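Local coordinates for PilZ domain-containing protein (Legionella pneumophila subsp. pneumophila, PDB 4Q63), which is of uncharacterised function but may bind the bacterial second messenger cyclic-di-GMP, at residues 45-53 with 61-69. Numbering follows the deposited sequence. Where two conformers were deposited one is given.
Sequences DIPKEGVLK and MELCYEVIR. With CD (cadmium ion), chain F; CD (cadmium ion), chain B; CD (cadmium ion), chain C.
With chi1 at 75°, Tyr65 holds its CG between its own backbone N and carbonyl carbon, and this directs the ring at the backbone of Gly50 on the neighbouring strand. That backbone wraps the ring, Gly50 N over one face, offset toward the rim, and Val51 C in plane at the edge, while Tyr65 CE1 comes within 3.3 Å of Gly50 C. Gly50 puts no side chain on this face of the sheet. Just ahead of the strand, Pro47 O accepts the Tyr65 OH at 2.9 Å, tying the incoming loop to the sheet. Bends at chi2 and chi3 fold Lys48 back, bringing CE to 3.6 Å from Val67 CB, while Ile46 CD1 meets Val67 CG2 at 3.9 Å. Strands 49-56 and 59-71 form an antiparallel hairpin in the curled sheet of the PilZ-like domain. Gly50 and Tyr65 exchange two backbone hydrogen bonds, as do Leu52 and Leu63. Leu52 and Tyr65 also pack on Leu22 of strand 18-22. On the face carrying Glu49, Val51, Glu62 and Glu66, Glu49 and Glu66 run side by side but bind separate cadmium ions, Glu66 through both oxygens, with OE2 also hydrogen-bonded to His78. Val51 CG1 rests against Glu62 CB, beside the carboxylate that chelates a third cadmium.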
# COMPACT_ATOMS: atom_id res chain seq x y z
N ASP A 45 12.16 -4.24 11.96
CA ASP A 45 11.61 -2.90 12.03
C ASP A 45 11.84 -2.19 10.70
O ASP A 45 12.97 -1.85 10.37
CB ASP A 45 12.25 -2.11 13.18
CG ASP A 45 11.46 -2.22 14.48
OD1 ASP A 45 10.24 -1.97 14.46
OD2 ASP A 45 12.07 -2.57 15.51
N ILE A 46 10.76 -1.97 9.94
CA ILE A 46 10.86 -1.37 8.62
C ILE A 46 11.34 0.09 8.67
O ILE A 46 11.08 0.80 9.64
CB ILE A 46 9.51 -1.44 7.87
CG1 ILE A 46 8.50 -0.45 8.46
CG2 ILE A 46 8.95 -2.86 7.94
CD1 ILE A 46 7.32 -0.20 7.55
N PRO A 47 12.05 0.53 7.61
CA PRO A 47 12.55 1.91 7.57
C PRO A 47 11.44 2.94 7.71
O PRO A 47 10.35 2.72 7.18
CB PRO A 47 13.17 2.01 6.17
CG PRO A 47 13.53 0.61 5.83
CD PRO A 47 12.45 -0.23 6.42
N LYS A 48 11.71 4.03 8.41
CA LYS A 48 10.75 5.11 8.56
C LYS A 48 10.36 5.73 7.21
O LYS A 48 9.26 6.23 7.06
CB LYS A 48 11.26 6.19 9.52
CG LYS A 48 11.25 5.73 10.96
CD LYS A 48 9.85 5.25 11.33
CE LYS A 48 8.89 6.42 11.42
NZ LYS A 48 9.16 7.28 12.60
N GLU A 49 11.27 5.65 6.24
CA GLU A 49 11.04 6.22 4.91
C GLU A 49 11.67 5.24 3.95
O GLU A 49 12.74 4.70 4.23
CB GLU A 49 11.77 7.57 4.76
CG GLU A 49 11.09 8.76 5.37
CD GLU A 49 12.05 9.91 5.62
OE1 GLU A 49 11.61 10.92 6.21
OE2 GLU A 49 13.24 9.82 5.23
N GLY A 50 11.02 5.01 2.81
CA GLY A 50 11.60 4.13 1.82
C GLY A 50 10.74 3.96 0.57
O GLY A 50 9.99 4.86 0.20
N VAL A 51 10.87 2.80 -0.05
CA VAL A 51 10.14 2.48 -1.27
C VAL A 51 9.37 1.20 -1.04
O VAL A 51 9.94 0.21 -0.60
CB VAL A 51 11.11 2.18 -2.46
CG1 VAL A 51 10.30 1.67 -3.67
CG2 VAL A 51 11.92 3.40 -2.83
N LEU A 52 8.08 1.23 -1.33
CA LEU A 52 7.24 0.04 -1.23
C LEU A 52 6.93 -0.47 -2.64
O LEU A 52 6.62 0.33 -3.53
CB LEU A 52 5.94 0.41 -0.53
CG LEU A 52 4.86 -0.66 -0.35
CD1 LEU A 52 5.39 -1.79 0.53
CD2 LEU A 52 3.62 -0.04 0.29
N LYS A 53 7.02 -1.78 -2.84
CA LYS A 53 6.65 -2.37 -4.12
C LYS A 53 5.25 -2.95 -3.99
O LYS A 53 4.98 -3.76 -3.11
CB LYS A 53 7.65 -3.45 -4.53
CG LYS A 53 7.41 -4.00 -5.94
CD LYS A 53 8.57 -4.89 -6.39
CE LYS A 53 8.12 -6.31 -6.67
NZ LYS A 53 9.26 -7.19 -7.08
N MSE A 61 3.97 -1.62 -9.25
CA MSE A 61 4.61 -0.32 -9.17
C MSE A 61 5.40 -0.18 -7.89
O MSE A 61 5.32 -1.03 -7.01
CB MSE A 61 3.60 0.82 -9.31
CG MSE A 61 2.53 0.87 -8.22
SE MSE A 61 1.36 2.46 -8.34
CE MSE A 61 2.72 3.87 -8.43
N GLU A 62 6.18 0.89 -7.81
CA GLU A 62 6.90 1.27 -6.59
C GLU A 62 6.44 2.64 -6.13
O GLU A 62 6.25 3.55 -6.95
CB GLU A 62 8.40 1.30 -6.86
CG GLU A 62 8.97 -0.05 -7.14
CD GLU A 62 10.47 -0.01 -7.37
OE1 GLU A 62 11.21 -0.50 -6.48
OE2 GLU A 62 10.89 0.51 -8.42
N LEU A 63 6.29 2.78 -4.83
CA LEU A 63 5.79 3.99 -4.19
C LEU A 63 6.72 4.38 -3.05
O LEU A 63 7.04 3.56 -2.18
CB LEU A 63 4.39 3.74 -3.60
CG LEU A 63 3.29 3.49 -4.63
CD1 LEU A 63 2.37 2.40 -4.13
CD2 LEU A 63 2.52 4.79 -4.85
N CYS A 64 7.16 5.63 -3.08
CA CYS A 64 7.82 6.23 -1.95
C CYS A 64 6.81 6.31 -0.80
O CYS A 64 5.66 6.72 -0.99
CB CYS A 64 8.29 7.63 -2.36
SG CYS A 64 9.85 7.67 -3.22
N TYR A 65 7.23 5.91 0.40
CA TYR A 65 6.34 5.98 1.56
C TYR A 65 7.08 6.53 2.77
O TYR A 65 8.32 6.50 2.84
CB TYR A 65 5.81 4.58 1.94
CG TYR A 65 6.88 3.76 2.63
CD1 TYR A 65 7.74 2.96 1.90
CD2 TYR A 65 7.03 3.80 4.02
CE1 TYR A 65 8.71 2.24 2.53
CE2 TYR A 65 8.02 3.10 4.65
CZ TYR A 65 8.86 2.32 3.90
OH TYR A 65 9.86 1.60 4.52
N GLU A 66 6.32 6.95 3.77
CA GLU A 66 6.91 7.14 5.08
C GLU A 66 5.91 6.63 6.13
O GLU A 66 4.69 6.69 5.92
CB GLU A 66 7.17 8.63 5.30
CG GLU A 66 5.88 9.42 5.19
CD GLU A 66 6.08 10.89 5.30
OE1 GLU A 66 7.24 11.33 5.45
OE2 GLU A 66 5.07 11.62 5.20
N VAL A 67 6.43 6.13 7.24
CA VAL A 67 5.60 5.74 8.39
C VAL A 67 5.13 7.00 9.11
O VAL A 67 5.96 7.85 9.47
CB VAL A 67 6.38 4.85 9.36
CG1 VAL A 67 5.57 4.53 10.62
CG2 VAL A 67 6.84 3.56 8.64
N ILE A 68 3.81 7.15 9.30
CA ILE A 68 3.27 8.36 9.97
C ILE A 68 2.58 8.06 11.28
O ILE A 68 2.32 8.97 12.08
CB ILE A 68 2.30 9.18 9.08
CG1 ILE A 68 1.03 8.36 8.76
CG2 ILE A 68 3.03 9.64 7.83
CD1 ILE A 68 -0.19 9.18 8.34
N ARG A 69 2.28 6.78 11.52
CA ARG A 69 1.64 6.41 12.79
C ARG A 69 1.90 4.92 13.04
O ARG A 69 1.83 4.11 12.11
CB ARG A 69 0.13 6.69 12.72
CG ARG A 69 -0.68 6.33 13.96
CD ARG A 69 -2.17 6.61 13.73
NE ARG A 69 -2.35 7.91 13.10
CZ ARG A 69 -2.95 8.12 11.94
NH1 ARG A 69 -3.52 7.11 11.28
NH2 ARG A 69 -3.01 9.35 11.44
CD CD F . 12.16 12.62 4.25
CD CD B . 13.32 0.13 -7.74
CD CD C . 6.25 13.49 6.48
O HOH W 1 13.01 -2.06 -9.29
O HOH W 2 15.19 0.63 -9.39
O HOH W 3 4.76 14.80 5.15